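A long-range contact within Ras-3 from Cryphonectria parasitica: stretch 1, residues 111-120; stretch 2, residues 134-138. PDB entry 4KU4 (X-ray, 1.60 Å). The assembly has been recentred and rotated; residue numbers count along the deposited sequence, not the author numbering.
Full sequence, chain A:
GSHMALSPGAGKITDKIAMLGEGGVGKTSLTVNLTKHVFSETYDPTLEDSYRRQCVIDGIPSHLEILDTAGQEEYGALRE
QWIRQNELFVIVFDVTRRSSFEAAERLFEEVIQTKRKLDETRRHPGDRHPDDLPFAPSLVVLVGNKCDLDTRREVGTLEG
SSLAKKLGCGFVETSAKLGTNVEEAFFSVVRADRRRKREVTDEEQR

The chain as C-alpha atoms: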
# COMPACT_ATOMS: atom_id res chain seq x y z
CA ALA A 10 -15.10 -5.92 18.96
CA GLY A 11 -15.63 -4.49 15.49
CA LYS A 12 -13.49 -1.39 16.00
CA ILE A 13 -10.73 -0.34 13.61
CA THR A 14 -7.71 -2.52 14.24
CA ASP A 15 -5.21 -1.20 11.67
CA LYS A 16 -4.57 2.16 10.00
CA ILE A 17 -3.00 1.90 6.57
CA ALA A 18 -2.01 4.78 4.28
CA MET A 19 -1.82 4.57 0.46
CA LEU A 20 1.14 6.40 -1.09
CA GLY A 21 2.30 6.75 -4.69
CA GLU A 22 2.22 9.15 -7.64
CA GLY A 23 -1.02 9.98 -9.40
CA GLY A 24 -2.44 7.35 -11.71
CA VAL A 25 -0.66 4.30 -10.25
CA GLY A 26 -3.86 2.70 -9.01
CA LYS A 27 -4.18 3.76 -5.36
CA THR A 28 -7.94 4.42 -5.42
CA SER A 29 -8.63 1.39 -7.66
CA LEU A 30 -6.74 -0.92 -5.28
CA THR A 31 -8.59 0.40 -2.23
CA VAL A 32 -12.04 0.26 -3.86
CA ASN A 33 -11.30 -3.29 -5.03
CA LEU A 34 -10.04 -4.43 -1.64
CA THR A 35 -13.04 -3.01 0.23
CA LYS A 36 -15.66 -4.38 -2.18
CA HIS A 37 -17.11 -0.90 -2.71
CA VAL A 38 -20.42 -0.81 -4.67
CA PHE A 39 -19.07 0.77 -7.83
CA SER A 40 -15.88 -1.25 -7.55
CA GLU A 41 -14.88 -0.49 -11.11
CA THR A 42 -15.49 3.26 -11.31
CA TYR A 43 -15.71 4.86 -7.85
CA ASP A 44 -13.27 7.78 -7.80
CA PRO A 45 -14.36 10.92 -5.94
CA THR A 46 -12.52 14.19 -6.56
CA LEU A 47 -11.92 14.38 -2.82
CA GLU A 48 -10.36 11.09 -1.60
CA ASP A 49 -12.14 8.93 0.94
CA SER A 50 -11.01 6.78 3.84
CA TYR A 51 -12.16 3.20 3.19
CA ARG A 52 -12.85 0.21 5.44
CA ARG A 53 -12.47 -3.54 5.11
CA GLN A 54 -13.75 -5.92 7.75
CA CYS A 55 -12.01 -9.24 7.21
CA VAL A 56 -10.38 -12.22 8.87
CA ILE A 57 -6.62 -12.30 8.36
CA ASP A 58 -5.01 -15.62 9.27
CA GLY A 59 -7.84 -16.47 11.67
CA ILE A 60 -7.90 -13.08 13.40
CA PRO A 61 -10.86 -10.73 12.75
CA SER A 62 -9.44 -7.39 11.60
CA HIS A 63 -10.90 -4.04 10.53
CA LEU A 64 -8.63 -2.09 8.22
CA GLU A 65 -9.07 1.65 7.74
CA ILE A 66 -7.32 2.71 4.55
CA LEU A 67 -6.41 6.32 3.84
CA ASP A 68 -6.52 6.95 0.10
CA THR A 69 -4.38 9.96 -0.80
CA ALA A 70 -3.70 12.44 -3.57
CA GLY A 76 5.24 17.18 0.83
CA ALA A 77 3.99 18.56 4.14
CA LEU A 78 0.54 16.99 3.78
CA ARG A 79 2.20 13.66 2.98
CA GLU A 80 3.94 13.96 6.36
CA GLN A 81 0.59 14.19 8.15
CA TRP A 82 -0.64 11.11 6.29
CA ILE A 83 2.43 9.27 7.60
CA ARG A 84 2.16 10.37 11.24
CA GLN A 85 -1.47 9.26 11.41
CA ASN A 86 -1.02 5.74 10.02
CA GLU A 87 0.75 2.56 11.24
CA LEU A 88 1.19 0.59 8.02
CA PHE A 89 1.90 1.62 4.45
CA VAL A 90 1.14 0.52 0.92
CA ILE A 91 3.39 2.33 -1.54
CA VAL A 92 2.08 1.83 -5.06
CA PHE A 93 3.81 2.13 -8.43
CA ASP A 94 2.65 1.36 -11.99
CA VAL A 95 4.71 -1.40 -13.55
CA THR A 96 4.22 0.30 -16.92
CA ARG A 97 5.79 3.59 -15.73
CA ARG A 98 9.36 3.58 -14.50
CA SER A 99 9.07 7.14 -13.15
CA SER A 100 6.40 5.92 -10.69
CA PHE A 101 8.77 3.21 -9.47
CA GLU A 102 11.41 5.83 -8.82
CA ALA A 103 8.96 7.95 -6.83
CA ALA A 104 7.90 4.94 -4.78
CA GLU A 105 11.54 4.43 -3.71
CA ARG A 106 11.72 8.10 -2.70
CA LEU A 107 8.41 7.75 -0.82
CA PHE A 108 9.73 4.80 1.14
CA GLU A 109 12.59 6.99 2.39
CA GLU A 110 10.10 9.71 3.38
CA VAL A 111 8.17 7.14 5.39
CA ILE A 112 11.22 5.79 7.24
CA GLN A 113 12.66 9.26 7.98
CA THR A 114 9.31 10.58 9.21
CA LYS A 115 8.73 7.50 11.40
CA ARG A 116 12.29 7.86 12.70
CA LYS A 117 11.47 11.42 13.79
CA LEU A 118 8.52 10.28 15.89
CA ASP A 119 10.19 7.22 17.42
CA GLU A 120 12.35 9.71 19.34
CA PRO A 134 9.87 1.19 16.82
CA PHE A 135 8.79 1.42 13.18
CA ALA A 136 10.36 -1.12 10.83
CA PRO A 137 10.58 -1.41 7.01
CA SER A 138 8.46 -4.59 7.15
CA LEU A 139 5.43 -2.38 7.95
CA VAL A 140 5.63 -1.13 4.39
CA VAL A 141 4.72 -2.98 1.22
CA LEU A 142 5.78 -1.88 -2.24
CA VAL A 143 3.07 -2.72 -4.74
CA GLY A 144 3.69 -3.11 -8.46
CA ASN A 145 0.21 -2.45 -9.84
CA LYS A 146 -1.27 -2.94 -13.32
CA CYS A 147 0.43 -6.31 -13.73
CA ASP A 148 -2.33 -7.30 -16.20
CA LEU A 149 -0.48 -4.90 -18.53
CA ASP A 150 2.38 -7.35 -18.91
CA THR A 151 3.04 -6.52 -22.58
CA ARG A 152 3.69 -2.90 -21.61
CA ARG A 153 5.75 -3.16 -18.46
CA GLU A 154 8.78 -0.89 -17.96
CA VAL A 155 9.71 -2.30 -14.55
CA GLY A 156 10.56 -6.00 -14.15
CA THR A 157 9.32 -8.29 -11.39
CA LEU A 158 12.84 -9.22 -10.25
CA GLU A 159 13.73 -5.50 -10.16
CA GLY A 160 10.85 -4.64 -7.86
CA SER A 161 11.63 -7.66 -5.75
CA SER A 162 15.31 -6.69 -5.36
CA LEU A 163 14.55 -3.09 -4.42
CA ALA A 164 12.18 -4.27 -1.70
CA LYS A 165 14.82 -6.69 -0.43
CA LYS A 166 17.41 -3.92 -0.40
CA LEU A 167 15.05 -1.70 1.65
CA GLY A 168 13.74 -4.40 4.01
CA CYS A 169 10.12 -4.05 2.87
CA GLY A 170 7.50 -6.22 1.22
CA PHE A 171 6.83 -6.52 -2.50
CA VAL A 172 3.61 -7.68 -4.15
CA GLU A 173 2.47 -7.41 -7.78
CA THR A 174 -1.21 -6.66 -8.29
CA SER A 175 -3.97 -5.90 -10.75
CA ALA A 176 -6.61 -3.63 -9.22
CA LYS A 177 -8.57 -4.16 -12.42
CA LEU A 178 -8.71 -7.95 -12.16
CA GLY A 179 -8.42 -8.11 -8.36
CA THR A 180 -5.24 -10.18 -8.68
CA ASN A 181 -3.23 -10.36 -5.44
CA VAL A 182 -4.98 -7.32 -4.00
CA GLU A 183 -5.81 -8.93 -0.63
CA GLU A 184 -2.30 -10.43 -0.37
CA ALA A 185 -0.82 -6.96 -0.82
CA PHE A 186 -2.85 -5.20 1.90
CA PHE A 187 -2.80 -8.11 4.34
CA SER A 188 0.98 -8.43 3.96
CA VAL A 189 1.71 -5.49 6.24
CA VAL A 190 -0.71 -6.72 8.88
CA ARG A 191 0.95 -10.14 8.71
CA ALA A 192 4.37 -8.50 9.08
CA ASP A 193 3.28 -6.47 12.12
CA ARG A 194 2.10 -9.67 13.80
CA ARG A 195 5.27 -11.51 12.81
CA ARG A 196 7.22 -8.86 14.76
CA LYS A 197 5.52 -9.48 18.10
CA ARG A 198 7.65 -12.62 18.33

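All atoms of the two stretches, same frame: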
# COMPACT_ATOMS: atom_id res chain seq x y z
N VAL A 111 8.86 7.85 4.31
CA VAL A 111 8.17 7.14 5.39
C VAL A 111 9.11 6.80 6.55
O VAL A 111 8.84 7.12 7.71
CB VAL A 111 7.45 5.87 4.88
CG1 VAL A 111 7.02 4.98 6.05
CG2 VAL A 111 6.24 6.27 4.04
N ILE A 112 10.24 6.16 6.23
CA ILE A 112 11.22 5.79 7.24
C ILE A 112 11.73 7.01 8.04
O ILE A 112 11.77 6.97 9.27
CB ILE A 112 12.40 5.04 6.63
CG1 ILE A 112 11.97 3.61 6.27
CG2 ILE A 112 13.58 5.00 7.59
CD1 ILE A 112 11.60 2.79 7.47
N GLN A 113 12.12 8.06 7.33
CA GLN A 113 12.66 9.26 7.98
C GLN A 113 11.63 9.92 8.89
O GLN A 113 11.95 10.35 10.00
CB GLN A 113 13.16 10.27 6.94
CG GLN A 113 14.32 9.77 6.09
CD GLN A 113 15.55 9.41 6.91
OE1 GLN A 113 15.63 9.74 8.10
NE2 GLN A 113 16.51 8.73 6.29
N THR A 114 10.39 10.00 8.42
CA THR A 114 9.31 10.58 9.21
C THR A 114 9.03 9.73 10.45
O THR A 114 8.94 10.25 11.56
CB THR A 114 8.02 10.76 8.38
OG1 THR A 114 8.30 11.60 7.25
CG2 THR A 114 6.93 11.39 9.23
N LYS A 115 8.93 8.41 10.27
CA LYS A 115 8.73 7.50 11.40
C LYS A 115 9.91 7.50 12.37
O LYS A 115 9.73 7.28 13.57
CB LYS A 115 8.44 6.07 10.91
CG LYS A 115 7.03 5.89 10.39
CD LYS A 115 6.00 6.26 11.45
CE LYS A 115 4.57 5.95 10.98
NZ LYS A 115 3.53 6.39 11.95
N ARG A 116 11.11 7.74 11.86
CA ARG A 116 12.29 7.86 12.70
C ARG A 116 12.19 9.10 13.59
O ARG A 116 12.57 9.06 14.76
CB ARG A 116 13.55 7.93 11.83
CG ARG A 116 13.82 6.66 11.04
CD ARG A 116 15.23 6.67 10.46
NE ARG A 116 15.98 5.46 10.81
CZ ARG A 116 16.82 4.84 9.98
NH1 ARG A 116 17.46 3.75 10.37
NH2 ARG A 116 17.01 5.32 8.76
N LYS A 117 11.65 10.18 13.03
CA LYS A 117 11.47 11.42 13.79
C LYS A 117 10.62 11.17 15.02
O LYS A 117 10.97 11.58 16.12
CB LYS A 117 10.77 12.49 12.95
N LEU A 118 9.49 10.51 14.82
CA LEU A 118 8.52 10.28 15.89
C LEU A 118 9.03 9.30 16.94
O LEU A 118 8.80 9.50 18.14
CB LEU A 118 7.19 9.80 15.30
CG LEU A 118 6.42 10.84 14.50
CD1 LEU A 118 5.19 10.22 13.82
CD2 LEU A 118 6.01 12.00 15.40
N ASP A 119 9.71 8.25 16.51
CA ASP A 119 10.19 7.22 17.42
C ASP A 119 11.14 7.78 18.48
O ASP A 119 11.52 7.07 19.42
CB ASP A 119 10.86 6.07 16.66
CG ASP A 119 9.86 5.16 15.97
OD1 ASP A 119 8.64 5.35 16.18
OD2 ASP A 119 10.28 4.25 15.22
N GLU A 120 11.52 9.04 18.34
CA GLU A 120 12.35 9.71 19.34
C GLU A 120 12.18 11.22 19.30
O GLU A 120 11.11 11.73 18.94
CB GLU A 120 13.81 9.32 19.18
N PRO A 134 9.64 0.18 17.86
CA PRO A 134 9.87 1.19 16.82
C PRO A 134 9.38 0.75 15.44
O PRO A 134 9.19 -0.44 15.19
CB PRO A 134 11.39 1.33 16.80
CG PRO A 134 11.88 0.00 17.26
CD PRO A 134 10.90 -0.45 18.30
N PHE A 135 9.17 1.72 14.56
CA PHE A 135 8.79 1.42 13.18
C PHE A 135 9.87 0.59 12.50
O PHE A 135 11.05 0.74 12.78
CB PHE A 135 8.54 2.72 12.41
CG PHE A 135 7.86 2.51 11.09
CD1 PHE A 135 8.58 2.52 9.91
CD2 PHE A 135 6.49 2.29 11.03
CE1 PHE A 135 7.96 2.32 8.70
CE2 PHE A 135 5.86 2.09 9.81
CZ PHE A 135 6.60 2.11 8.65
N ALA A 136 9.44 -0.29 11.59
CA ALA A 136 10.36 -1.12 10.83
C ALA A 136 9.93 -1.18 9.36
O ALA A 136 8.74 -1.06 9.06
CB ALA A 136 10.42 -2.52 11.41
N PRO A 137 10.89 -1.37 8.44
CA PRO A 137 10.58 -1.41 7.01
C PRO A 137 9.58 -2.50 6.63
O PRO A 137 8.96 -2.38 5.58
CB PRO A 137 11.93 -1.72 6.36
CG PRO A 137 12.93 -1.26 7.32
CD PRO A 137 12.34 -1.51 8.69
N SER A 138 9.42 -3.54 7.46
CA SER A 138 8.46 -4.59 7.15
C SER A 138 7.01 -4.11 7.26
O SER A 138 6.09 -4.80 6.83
CB SER A 138 8.69 -5.83 8.03
OG SER A 138 8.59 -5.49 9.40
O HOH W 1 12.43 3.70 13.57

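The contact is built around one aromatic side chain. Phe135 sits on an extended loop, its CA-to-CB bond directed toward the helix, and its t rotamer (chi1 -167°) with chi2 near -101° lays the ring along the helix surface, where it meets Val111, Ile112 and Lys115. These residues are spaced by one and three positions, so a single helical face presents all three.

Each neighbour meets the ring differently. Lys115 covers one face: its CG lies 3.6 Å from the centroid of the Phe135 ring, only 14° off the normal, a CH-pi contact. The m chi1 of Lys115 (-76°) lays CG over the ring; chi2, also m, and the t, t remainder then carry the amino group away from the loop to a hydrogen bond elsewhere in the structure. The chain thus packs CG on the ring while its amino group is satisfied at a distance. Ile112 works at the ring edge. Its CA-to-CB bond points sideways, but the m, m rotamer brings CD1 back to 3.9 Å from Phe135 CE1, and the same methyl lies 4.3 Å from CG of Pro137. Val111, in the t rotamer, points toward the loop and places CG1 3.9 Å from Phe135 CE1, approaching obliquely.

The polar anchor lies one turn beyond Lys115. Asp119, chi1 -75° (m), directs its carboxylate at the loop, and OD2 accepts a hydrogen bond from the backbone N of Phe135 at 2.8 Å, with an N-H...O angle of 155°. This bond ties Asp119 to the backbone of the same residue whose ring packs against the helix. Asp119 OD2 also lies 3.5 Å from CA of Pro134, and a water donates to Asp119 OD2, its O 2.8 Å away, and also donates, weakly, to Phe135 O at 3.4 Å from the same water O. Ala136, whose CA-to-CB bond points away, leaves the packing to its neighbours.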